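Local coordinates for protein ribose-phosphate pyrophosphokinase (Thermus thermophilus, PDB 7PN0) that catalyses the transfer of diphosphate from ATP to ribose 5-phosphate, making phosphoribosyl diphosphate (PRPP), a precursor of nucleotide synthesis, at residues S57-V62 against I88-Y93; M67-M72 against D113-A118; L124-H129 against A245-V250; T270-P275 against L284-L289. One frame throughout, in Å; residues are numbered along the deposited sequence.

How the contacts relate
Contacts 1, 3 and 4 touch one another in a continuous cluster between the two PRTase-like halves of the chain, whereas contact 2 lies farther out in the N-terminal half, about 20 Å from the centre of the chain, where its helices also meet a second subunit. The centres of contacts 3 and 4 are about 9 Å apart, and His248 ND1 meets Thr272 OG1 at 2.8 Å. Contacts 1 and 3 share the bond from Ile88 O to Thr125 OG1, and both border ADP: contact 1 through Ser92 and Tyr93 beside the adenine, contact 3 through His129 at the beta-phosphate. Ser57 OG ties contact 1 to contact 4 at Thr272 O. Contact 2 reaches the cluster through Ile88, which packs on Leu69 and Leu115.

Contact 1 (S57-V62 against I88-Y93); sequences SFVPPV and IPYFSY. With ADP (adenosine-5'-diphosphate), chain C.
Phe58 N donates to Tyr90 O in a nearly straight backbone bond of 3.0 Å that ties two loops together, each at the end of a strand of the N-terminal parallel sheet. One residue earlier, Tyr90 N gives a more bent bond to Ser57 OG (3.2 Å), and the same hydroxyl is hydrogen-bonded to Thr272 O while touching the Pro89 ring. Phe58 is the centre of an inverse gamma turn, and its ring is the hub of the side-chain packing. CB points toward 88-93, and CG lies anti to the carbonyl carbon (chi1 -80°). Phe91 sets CD1 over the centre of one Phe58 face in an edge-to-face pair, the planes at 71°. Ile88 CG2 touches Phe58 CE1 at 3.7 Å; across the ring, Tyr93 presents its edge, CD2 lying 3.7 Å from Phe58 CD2. Val62 CG1 adds a contact to Tyr93 CE2. Tyr93 CD1 stands 3.8 Å from the adenine amino group N6 of ADP. An alanine in place of Phe58 would probably open a gap between Ile88, Phe91 and Tyr93 and leave the Phe91 edge without its aromatic face. Helix 62-78 closes over the cluster with Leu66 on Phe58, helix 107-118 adds Ile111 against Phe91 and Tyr93, and the two loops continue from strands 51-55 and 83-88.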
# COMPACT_ATOMS: atom_id res chain seq x y z
N SER A 57 25.77 7.39 -7.15
CA SER A 57 26.49 6.23 -6.57
C SER A 57 26.60 6.43 -5.06
O SER A 57 26.62 7.58 -4.58
CB SER A 57 27.84 6.01 -7.22
OG SER A 57 27.66 5.43 -8.48
N PHE A 58 26.67 5.31 -4.32
CA PHE A 58 26.73 5.29 -2.85
C PHE A 58 28.20 5.38 -2.42
O PHE A 58 28.76 4.40 -1.95
CB PHE A 58 26.07 4.02 -2.32
CG PHE A 58 24.57 4.09 -2.28
CD1 PHE A 58 23.83 4.22 -3.44
CD2 PHE A 58 23.90 4.09 -1.07
CE1 PHE A 58 22.45 4.37 -3.40
CE2 PHE A 58 22.51 4.19 -1.05
CZ PHE A 58 21.80 4.27 -2.22
N VAL A 59 28.78 6.56 -2.60
CA VAL A 59 30.19 6.89 -2.23
C VAL A 59 30.17 7.98 -1.17
O VAL A 59 29.16 8.68 -0.97
CB VAL A 59 31.00 7.31 -3.46
CG1 VAL A 59 31.11 6.19 -4.49
CG2 VAL A 59 30.41 8.54 -4.11
N PRO A 60 31.27 8.14 -0.40
CA PRO A 60 31.26 9.10 0.71
C PRO A 60 31.08 10.51 0.18
O PRO A 60 31.67 10.82 -0.83
CB PRO A 60 32.60 8.88 1.43
CG PRO A 60 32.99 7.46 1.03
CD PRO A 60 32.45 7.26 -0.36
N PRO A 61 30.28 11.39 0.84
CA PRO A 61 29.45 11.03 2.02
C PRO A 61 28.17 10.25 1.65
O PRO A 61 27.32 10.75 0.94
CB PRO A 61 29.09 12.41 2.61
CG PRO A 61 29.05 13.31 1.39
CD PRO A 61 30.19 12.82 0.53
N VAL A 62 28.08 9.01 2.09
CA VAL A 62 27.07 8.05 1.58
C VAL A 62 25.65 8.47 1.99
O VAL A 62 24.77 8.50 1.11
CB VAL A 62 27.40 6.61 2.02
CG1 VAL A 62 26.30 5.64 1.64
CG2 VAL A 62 28.72 6.14 1.43
N ILE A 88 21.83 3.93 -10.26
CA ILE A 88 22.69 3.74 -9.07
C ILE A 88 23.84 2.88 -9.55
O ILE A 88 23.79 1.66 -9.44
CB ILE A 88 21.94 3.06 -7.90
CG1 ILE A 88 20.67 3.82 -7.56
CG2 ILE A 88 22.88 2.91 -6.72
CD1 ILE A 88 19.82 3.13 -6.50
N PRO A 89 24.90 3.49 -10.09
CA PRO A 89 25.99 2.70 -10.67
C PRO A 89 26.69 1.83 -9.63
O PRO A 89 26.96 0.68 -9.94
CB PRO A 89 26.93 3.75 -11.29
CG PRO A 89 26.06 4.93 -11.49
CD PRO A 89 25.06 4.93 -10.34
N TYR A 90 26.87 2.33 -8.41
CA TYR A 90 27.42 1.54 -7.29
C TYR A 90 26.45 1.59 -6.10
O TYR A 90 26.32 2.62 -5.50
CB TYR A 90 28.79 2.01 -6.85
CG TYR A 90 29.34 1.31 -5.62
CD1 TYR A 90 29.33 -0.07 -5.51
CD2 TYR A 90 29.82 2.03 -4.54
CE1 TYR A 90 29.79 -0.71 -4.37
CE2 TYR A 90 30.30 1.42 -3.39
CZ TYR A 90 30.27 0.03 -3.30
OH TYR A 90 30.78 -0.58 -2.20
N PHE A 91 25.88 0.44 -5.77
CA PHE A 91 24.92 0.28 -4.66
C PHE A 91 25.68 -0.39 -3.52
O PHE A 91 25.66 -1.62 -3.43
CB PHE A 91 23.69 -0.50 -5.10
CG PHE A 91 22.65 -0.62 -4.03
CD1 PHE A 91 22.44 0.39 -3.09
CD2 PHE A 91 21.88 -1.76 -3.92
CE1 PHE A 91 21.45 0.29 -2.13
CE2 PHE A 91 20.90 -1.86 -2.94
CZ PHE A 91 20.67 -0.83 -2.06
N SER A 92 26.38 0.42 -2.73
CA SER A 92 27.30 -0.07 -1.66
C SER A 92 26.52 -0.98 -0.70
O SER A 92 27.08 -2.00 -0.22
CB SER A 92 27.93 1.07 -0.94
OG SER A 92 27.00 1.82 -0.15
N TYR A 93 25.28 -0.58 -0.37
CA TYR A 93 24.52 -1.31 0.66
C TYR A 93 24.06 -2.68 0.16
O TYR A 93 23.47 -3.44 1.00
CB TYR A 93 23.37 -0.48 1.22
CG TYR A 93 23.76 0.55 2.26
CD1 TYR A 93 24.01 0.16 3.58
CD2 TYR A 93 23.87 1.89 1.94
CE1 TYR A 93 24.33 1.07 4.57
CE2 TYR A 93 24.19 2.82 2.91
CZ TYR A 93 24.40 2.42 4.23
OH TYR A 93 24.76 3.32 5.17
PB ADP C . 30.59 -11.05 1.82
O1B ADP C . 30.53 -11.94 0.57
O2B ADP C . 29.44 -10.08 1.91
O3B ADP C . 31.93 -10.39 2.11
PA ADP C . 29.90 -11.69 4.41
O1A ADP C . 28.45 -11.35 4.30
O2A ADP C . 30.31 -12.73 5.40
O3A ADP C . 30.43 -12.14 2.98
O5' ADP C . 30.78 -10.33 4.60
C5' ADP C . 30.14 -9.09 5.02
C4' ADP C . 31.02 -8.32 6.00
O4' ADP C . 30.98 -6.91 5.63
C3' ADP C . 30.59 -8.36 7.47
O3' ADP C . 29.78 -9.48 7.83
C2' ADP C . 29.63 -7.18 7.55
O2' ADP C . 29.54 -6.70 8.86
C1' ADP C . 30.25 -6.18 6.58
N9 ADP C . 29.27 -5.35 5.89
C8 ADP C . 27.90 -5.50 5.85
N7 ADP C . 27.27 -4.56 5.18
C5 ADP C . 28.30 -3.73 4.75
C6 ADP C . 28.30 -2.54 4.00
N6 ADP C . 27.19 -2.00 3.50
N1 ADP C . 29.50 -1.94 3.75
C2 ADP C . 30.61 -2.52 4.23
N3 ADP C . 30.72 -3.65 4.94
C4 ADP C . 29.52 -4.20 5.19

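Contact 2 (M67-M72 against D113-A118)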
# COMPACT_ATOMS: atom_id res chain seq x y z
N MET A 67 20.21 10.40 0.73
CA MET A 67 19.10 11.35 0.97
C MET A 67 18.92 12.23 -0.28
O MET A 67 17.78 12.48 -0.68
CB MET A 67 19.38 12.24 2.19
CG MET A 67 18.26 13.19 2.49
SD MET A 67 16.74 12.23 2.73
CE MET A 67 15.68 13.46 3.46
N GLU A 68 20.01 12.75 -0.86
CA GLU A 68 19.91 13.55 -2.11
C GLU A 68 19.14 12.76 -3.16
O GLU A 68 18.28 13.35 -3.87
CB GLU A 68 21.29 14.00 -2.60
CG GLU A 68 21.22 14.85 -3.85
CD GLU A 68 22.55 15.19 -4.50
OE1 GLU A 68 23.50 14.42 -4.30
OE2 GLU A 68 22.61 16.22 -5.17
N LEU A 69 19.47 11.48 -3.37
CA LEU A 69 18.78 10.62 -4.36
C LEU A 69 17.29 10.52 -4.00
O LEU A 69 16.44 10.71 -4.93
CB LEU A 69 19.43 9.23 -4.41
CG LEU A 69 18.81 8.20 -5.38
CD1 LEU A 69 18.74 8.69 -6.82
CD2 LEU A 69 19.58 6.89 -5.32
N LEU A 70 16.96 10.16 -2.75
CA LEU A 70 15.55 10.04 -2.29
C LEU A 70 14.81 11.36 -2.59
O LEU A 70 13.68 11.34 -3.16
CB LEU A 70 15.54 9.69 -0.82
CG LEU A 70 16.07 8.31 -0.46
CD1 LEU A 70 16.02 8.08 1.03
CD2 LEU A 70 15.27 7.23 -1.18
N MET A 71 15.41 12.49 -2.22
CA MET A 71 14.79 13.83 -2.43
C MET A 71 14.68 14.18 -3.93
O MET A 71 13.65 14.71 -4.33
CB MET A 71 15.64 14.89 -1.72
CG MET A 71 15.53 14.81 -0.28
SD MET A 71 16.61 16.01 0.52
CE MET A 71 15.77 17.53 0.09
N MET A 72 15.65 13.82 -4.78
CA MET A 72 15.55 14.10 -6.24
C MET A 72 14.48 13.22 -6.89
O MET A 72 13.74 13.70 -7.74
CB MET A 72 16.91 13.88 -6.91
CG MET A 72 17.88 14.96 -6.56
SD MET A 72 19.43 14.80 -7.46
CE MET A 72 18.87 15.29 -9.07
N ASP A 113 13.04 -0.31 -0.27
CA ASP A 113 11.71 0.17 0.20
C ASP A 113 11.71 1.70 0.25
O ASP A 113 10.72 2.30 -0.21
CB ASP A 113 11.32 -0.52 1.49
CG ASP A 113 10.93 -1.99 1.28
OD1 ASP A 113 10.37 -2.31 0.21
OD2 ASP A 113 11.19 -2.77 2.16
N LEU A 114 12.78 2.32 0.76
CA LEU A 114 12.83 3.80 0.82
C LEU A 114 12.80 4.38 -0.61
O LEU A 114 12.14 5.38 -0.80
CB LEU A 114 14.10 4.24 1.53
CG LEU A 114 14.28 3.80 2.99
CD1 LEU A 114 15.53 4.35 3.58
CD2 LEU A 114 13.10 4.19 3.83
N LEU A 115 13.55 3.81 -1.55
CA LEU A 115 13.56 4.32 -2.96
C LEU A 115 12.14 4.19 -3.52
O LEU A 115 11.66 5.13 -4.15
CB LEU A 115 14.56 3.52 -3.80
CG LEU A 115 16.01 3.89 -3.56
CD1 LEU A 115 16.94 2.81 -4.04
CD2 LEU A 115 16.31 5.25 -4.24
N GLN A 116 11.45 3.09 -3.24
CA GLN A 116 10.09 2.89 -3.76
C GLN A 116 9.16 3.93 -3.13
O GLN A 116 8.35 4.53 -3.84
CB GLN A 116 9.64 1.45 -3.53
CG GLN A 116 10.41 0.52 -4.40
CD GLN A 116 10.30 -0.94 -3.98
OE1 GLN A 116 9.62 -1.33 -3.02
NE2 GLN A 116 10.90 -1.77 -4.78
N THR A 117 9.30 4.17 -1.82
CA THR A 117 8.46 5.16 -1.13
C THR A 117 8.69 6.55 -1.70
O THR A 117 7.70 7.32 -1.84
CB THR A 117 8.68 5.09 0.39
OG1 THR A 117 8.12 3.85 0.82
CG2 THR A 117 8.04 6.24 1.09
N ALA A 118 9.94 6.89 -1.98
CA ALA A 118 10.32 8.22 -2.54
C ALA A 118 9.68 8.42 -3.92
O ALA A 118 9.50 9.58 -4.32
CB ALA A 118 11.80 8.34 -2.55
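Leu70 pushes its CD2 methyl into the neighbouring helix, where it overlaps Leu115 CD2 at 3.8 Å and Ala118 CB at 3.9 Å. The same methyl lies 3.7 Å from the carbonyl oxygen Leu114 O and comes within range of Leu114 CB, so one branch of a single leucine meets three residues of the opposing helix. CG is placed anti to the carbonyl carbon (chi1 -68°), and it is the CD2 branch that makes the contact. Leu115 answers with one methyl: its CD2 touches Leu70 CD2 and also meets Leu69 CD2 at 3.8 Å, crossing both side chains at about a right angle. Leu69 comes to this point with CG anti to its backbone N. At the far end of the contact Ala118 points at the other helix, and its CB rests 3.6 Å from Leu70 O. With so short a side chain at this point, the CA atoms of Leu70 and Ala118 come within 5.5 Å. The side chains that meet are all apolar and buried. The segment axes pass 9.1 Å apart and run in similar directions, 30° from parallel, as expected for two helices of successive beta-alpha-beta crossovers. Helix 62-78 joins strands 51-55 and 83-88, helix 107-118 joins 83-88 to 122-126, and both pack on Ile88 of the shared strand.

Contact 3 (L124-H129 against A245-V250); sequences LTMTLH and AATHGV. With ADP (adenosine-5'-diphosphate), chain C; SO4 (sulfate ion), chain F.
Thr127 and Thr247 both hold OG1 anti to the carbonyl carbon (chi1 -49° and -58°), and the two side chains reach toward each other tip to tip, the hydroxyl oxygens 2.8 Å apart. Thr127 OG1 also donates to O2 of a sulfate ion at 2.6 Å; the sulfate, probably from the crystallisation liquor, is held further by Ser145, Ala146 and Arg175. Beside this pair, Met126 lays SD 3.8 Å from the CG2 methyl of Thr247. His248, next to Thr247, brings its ring in: NE2 donates to Thr127 O at 2.9 Å, with the oxygen almost exactly in the ring plane but the donor above the carbonyl plane. A second bond from NE2 to Met126 O is weak. Strand 122-126 belongs to the parallel sheet of the N-terminal half and strand 241-246 to the mixed sheet of the other half, so the contact links the two PRTase-like domains where their strands give way to loops; the chain turns a corner at Thr247. The CG2 methyl of Thr247 lies 3.5 Å above one face of the His248 ring, toward its rim, and ND1 is hydrogen-bonded to Thr272 OG1. An alanine in place of His248 would take away the donor to Thr127 O and the partner of Thr272 OG1, and would probably weaken the hold between the two segments. At the end of the 124-129 segment, His129 NE2 donates to O2B of ADP at 2.7 Å, its ND1 being hydrogen-bonded to Asp219.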
# COMPACT_ATOMS: atom_id res chain seq x y z
N LEU A 124 18.40 1.14 -12.32
CA LEU A 124 19.46 0.73 -13.28
C LEU A 124 20.76 0.69 -12.49
O LEU A 124 21.09 1.73 -11.91
CB LEU A 124 19.56 1.72 -14.45
CG LEU A 124 20.70 1.46 -15.44
CD1 LEU A 124 20.59 0.06 -16.01
CD2 LEU A 124 20.74 2.54 -16.52
N THR A 125 21.43 -0.46 -12.43
CA THR A 125 22.61 -0.61 -11.56
C THR A 125 23.60 -1.53 -12.24
O THR A 125 23.26 -2.14 -13.25
CB THR A 125 22.21 -1.02 -10.14
OG1 THR A 125 23.33 -0.99 -9.26
CG2 THR A 125 21.59 -2.40 -10.03
N MET A 126 24.75 -1.73 -11.62
CA MET A 126 25.80 -2.58 -12.21
C MET A 126 26.46 -3.37 -11.08
O MET A 126 26.68 -2.81 -10.02
CB MET A 126 26.84 -1.77 -12.98
CG MET A 126 28.03 -2.58 -13.46
SD MET A 126 29.16 -1.56 -14.48
CE MET A 126 28.33 -1.60 -16.05
N THR A 127 26.78 -4.62 -11.35
CA THR A 127 27.54 -5.48 -10.42
C THR A 127 27.02 -5.31 -8.98
O THR A 127 27.80 -4.88 -8.07
CB THR A 127 29.04 -5.25 -10.56
OG1 THR A 127 29.43 -5.30 -11.94
CG2 THR A 127 29.82 -6.28 -9.76
N LEU A 128 25.81 -5.78 -8.69
CA LEU A 128 25.34 -5.91 -7.28
C LEU A 128 26.24 -6.88 -6.54
O LEU A 128 26.70 -7.86 -7.14
CB LEU A 128 23.91 -6.41 -7.26
CG LEU A 128 22.91 -5.38 -7.74
CD1 LEU A 128 21.57 -6.03 -7.95
CD2 LEU A 128 22.82 -4.22 -6.75
N HIS A 129 26.53 -6.58 -5.29
CA HIS A 129 27.41 -7.40 -4.42
C HIS A 129 26.92 -8.85 -4.40
O HIS A 129 27.74 -9.77 -4.48
CB HIS A 129 27.45 -6.82 -3.01
CG HIS A 129 28.23 -7.70 -2.09
ND1 HIS A 129 29.62 -7.84 -2.22
CD2 HIS A 129 27.84 -8.54 -1.10
CE1 HIS A 129 30.03 -8.70 -1.30
NE2 HIS A 129 28.97 -9.12 -0.59
N ALA A 245 41.38 -6.53 -11.23
CA ALA A 245 40.30 -5.67 -11.71
C ALA A 245 39.08 -5.86 -10.84
O ALA A 245 38.94 -6.92 -10.18
CB ALA A 245 40.04 -5.95 -13.16
N ALA A 246 38.22 -4.86 -10.82
CA ALA A 246 36.93 -4.91 -10.11
C ALA A 246 35.97 -4.01 -10.86
O ALA A 246 36.46 -3.13 -11.63
CB ALA A 246 37.07 -4.46 -8.67
N THR A 247 34.68 -4.15 -10.60
CA THR A 247 33.70 -3.16 -11.12
C THR A 247 33.85 -1.84 -10.36
O THR A 247 34.07 -0.76 -11.00
CB THR A 247 32.26 -3.67 -11.09
OG1 THR A 247 32.19 -4.87 -11.88
CG2 THR A 247 31.36 -2.59 -11.62
N HIS A 248 33.73 -1.90 -9.04
CA HIS A 248 33.59 -0.70 -8.18
C HIS A 248 34.93 -0.42 -7.50
O HIS A 248 35.37 -1.23 -6.63
CB HIS A 248 32.47 -0.91 -7.17
CG HIS A 248 31.19 -1.40 -7.78
ND1 HIS A 248 30.47 -0.63 -8.67
CD2 HIS A 248 30.47 -2.52 -7.56
CE1 HIS A 248 29.38 -1.29 -9.03
NE2 HIS A 248 29.36 -2.46 -8.38
N GLY A 249 35.53 0.69 -7.89
CA GLY A 249 36.80 1.19 -7.34
C GLY A 249 36.47 2.16 -6.25
O GLY A 249 36.43 3.39 -6.50
N VAL A 250 36.16 1.61 -5.08
CA VAL A 250 35.66 2.43 -3.95
C VAL A 250 36.88 3.11 -3.27
O VAL A 250 36.85 4.34 -3.06
CB VAL A 250 34.80 1.59 -3.01
CG1 VAL A 250 34.20 2.46 -1.94
CG2 VAL A 250 33.74 0.79 -3.76
PB ADP C . 30.59 -11.05 1.82
O1B ADP C . 30.53 -11.94 0.57
O2B ADP C . 29.44 -10.08 1.91
O3B ADP C . 31.93 -10.39 2.11
PA ADP C . 29.90 -11.69 4.41
O1A ADP C . 28.45 -11.35 4.30
O2A ADP C . 30.31 -12.73 5.40
O3A ADP C . 30.43 -12.14 2.98
O5' ADP C . 30.78 -10.33 4.60
C5' ADP C . 30.14 -9.09 5.02
C4' ADP C . 31.02 -8.32 6.00
O4' ADP C . 30.98 -6.91 5.63
C3' ADP C . 30.59 -8.36 7.47
O3' ADP C . 29.78 -9.48 7.83
C2' ADP C . 29.63 -7.18 7.55
O2' ADP C . 29.54 -6.70 8.86
C1' ADP C . 30.25 -6.18 6.58
N9 ADP C . 29.27 -5.35 5.89
C8 ADP C . 27.90 -5.50 5.85
N7 ADP C . 27.27 -4.56 5.18
C5 ADP C . 28.30 -3.73 4.75
C6 ADP C . 28.30 -2.54 4.00
N6 ADP C . 27.19 -2.00 3.50
N1 ADP C . 29.50 -1.94 3.75
C2 ADP C . 30.61 -2.52 4.23
N3 ADP C . 30.72 -3.65 4.94
C4 ADP C . 29.52 -4.20 5.19
S SO4 F . 28.98 -8.88 -12.85
O1 SO4 F . 28.17 -9.50 -13.88
O2 SO4 F . 29.31 -7.54 -13.29
O3 SO4 F . 30.24 -9.65 -12.65
O4 SO4 F . 28.25 -8.80 -11.64

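Contact 4 (T270-P275 against L284-L289); sequences TDTCPP and LTVAPL
Asp271 reaches across to Thr285 and Val286 with a carboxylate that grips both. From CB, the torsion chi1 of 50° puts CG between the backbone N and the carbonyl carbon, where CG lies 3.6 Å from Thr285 CA. At the tip the two oxygens divide their work. OD1 accepts from Val286 N at 2.9 Å in a nearly straight bond and touches the Val286 CG2 methyl at 3.3 Å. OD2 accepts from Thr285 OG1 at 2.7 Å, the two side chains running side by side in the same direction. Both donors meet the carboxylate on its syn side, about 23° out of its plane, and two bonds at different oxygens should hold the group against rotation. Thr285 OG1 has a second task: it accepts from Ala287 N at 3.3 Å, an ST turn at the start of helix 287-299. Next to these bonds, Thr270 CG2 packs on Val286 CG1 at 3.5 Å, crossing it at about a right angle, while Thr272 CG2 lies more loosely on Val286 CG2. Thr270 OG1 accepts from Thr272 N (3.1 Å), a second ST turn, and is also hydrogen-bonded to Thr247 O. The carboxylate near the first turn of helix 287-299 probably interacts favourably with the helix's N-terminal end. The arrangement belongs to the ends of neighbouring parallel strands 266-270 and 281-284 of a PRTase-like domain, with an ST turn shaping each segment and the aspartate bonding the loop after 266-270 to the start of helix 287-299.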
# COMPACT_ATOMS: atom_id res chain seq x y z
N THR A 270 35.96 0.28 -12.92
CA THR A 270 35.14 1.18 -13.74
C THR A 270 35.04 2.54 -13.02
O THR A 270 35.61 2.73 -11.88
CB THR A 270 33.75 0.57 -14.02
OG1 THR A 270 33.00 0.77 -12.81
CG2 THR A 270 33.82 -0.86 -14.49
N ASP A 271 34.25 3.42 -13.60
CA ASP A 271 34.00 4.76 -13.05
C ASP A 271 32.60 4.78 -12.43
O ASP A 271 32.03 5.86 -12.30
CB ASP A 271 34.24 5.86 -14.09
CG ASP A 271 33.57 5.68 -15.45
OD1 ASP A 271 32.87 4.67 -15.65
OD2 ASP A 271 33.76 6.57 -16.31
N THR A 272 32.05 3.64 -12.01
CA THR A 272 30.77 3.67 -11.21
C THR A 272 30.97 4.60 -10.00
O THR A 272 30.00 5.28 -9.56
CB THR A 272 30.33 2.28 -10.73
OG1 THR A 272 31.39 1.67 -10.02
CG2 THR A 272 29.87 1.34 -11.82
N CYS A 273 32.18 4.59 -9.44
CA CYS A 273 32.66 5.52 -8.40
C CYS A 273 33.71 6.41 -9.02
O CYS A 273 34.45 5.96 -9.89
CB CYS A 273 33.31 4.76 -7.25
SG CYS A 273 32.18 3.52 -6.55
N PRO A 274 33.78 7.69 -8.63
CA PRO A 274 34.76 8.61 -9.21
C PRO A 274 36.16 8.06 -8.99
O PRO A 274 36.52 7.73 -7.86
CB PRO A 274 34.56 9.91 -8.43
CG PRO A 274 33.11 9.84 -8.01
CD PRO A 274 32.84 8.37 -7.72
N PRO A 275 36.97 7.86 -10.04
CA PRO A 275 38.32 7.31 -9.86
C PRO A 275 39.20 8.19 -8.98
O PRO A 275 39.02 9.42 -8.94
CB PRO A 275 38.87 7.24 -11.30
CG PRO A 275 37.63 7.13 -12.14
CD PRO A 275 36.64 8.03 -11.45
N LEU A 284 38.17 2.00 -16.36
CA LEU A 284 37.44 1.33 -17.45
C LEU A 284 36.06 2.00 -17.49
O LEU A 284 35.21 1.73 -16.60
CB LEU A 284 37.31 -0.18 -17.18
CG LEU A 284 38.56 -0.92 -16.70
CD1 LEU A 284 38.23 -2.37 -16.38
CD2 LEU A 284 39.69 -0.83 -17.75
N THR A 285 35.85 2.92 -18.41
CA THR A 285 34.61 3.74 -18.36
C THR A 285 33.39 2.86 -18.70
O THR A 285 33.45 2.02 -19.60
CB THR A 285 34.70 5.01 -19.21
OG1 THR A 285 33.48 5.67 -18.84
CG2 THR A 285 34.81 4.76 -20.70
N VAL A 286 32.31 3.03 -17.94
CA VAL A 286 31.02 2.34 -18.22
C VAL A 286 29.99 3.40 -18.57
O VAL A 286 28.82 3.04 -18.72
CB VAL A 286 30.59 1.46 -17.03
CG1 VAL A 286 31.47 0.23 -16.91
CG2 VAL A 286 30.58 2.24 -15.74
N ALA A 287 30.38 4.66 -18.76
CA ALA A 287 29.43 5.70 -19.25
C ALA A 287 28.75 5.26 -20.55
O ALA A 287 27.52 5.36 -20.69
CB ALA A 287 30.17 7.02 -19.39
N PRO A 288 29.46 4.70 -21.56
CA PRO A 288 28.80 4.29 -22.79
C PRO A 288 27.80 3.15 -22.62
O PRO A 288 26.77 3.15 -23.24
CB PRO A 288 29.94 3.84 -23.73
CG PRO A 288 31.17 4.54 -23.14
CD PRO A 288 30.93 4.57 -21.63
N LEU A 289 28.09 2.21 -21.73
CA LEU A 289 27.16 1.09 -21.47
C LEU A 289 25.95 1.61 -20.70
O LEU A 289 24.82 1.24 -21.06
CB LEU A 289 27.86 -0.01 -20.69
CG LEU A 289 26.99 -1.24 -20.43
CD1 LEU A 289 26.41 -1.82 -21.72
CD2 LEU A 289 27.75 -2.28 -19.65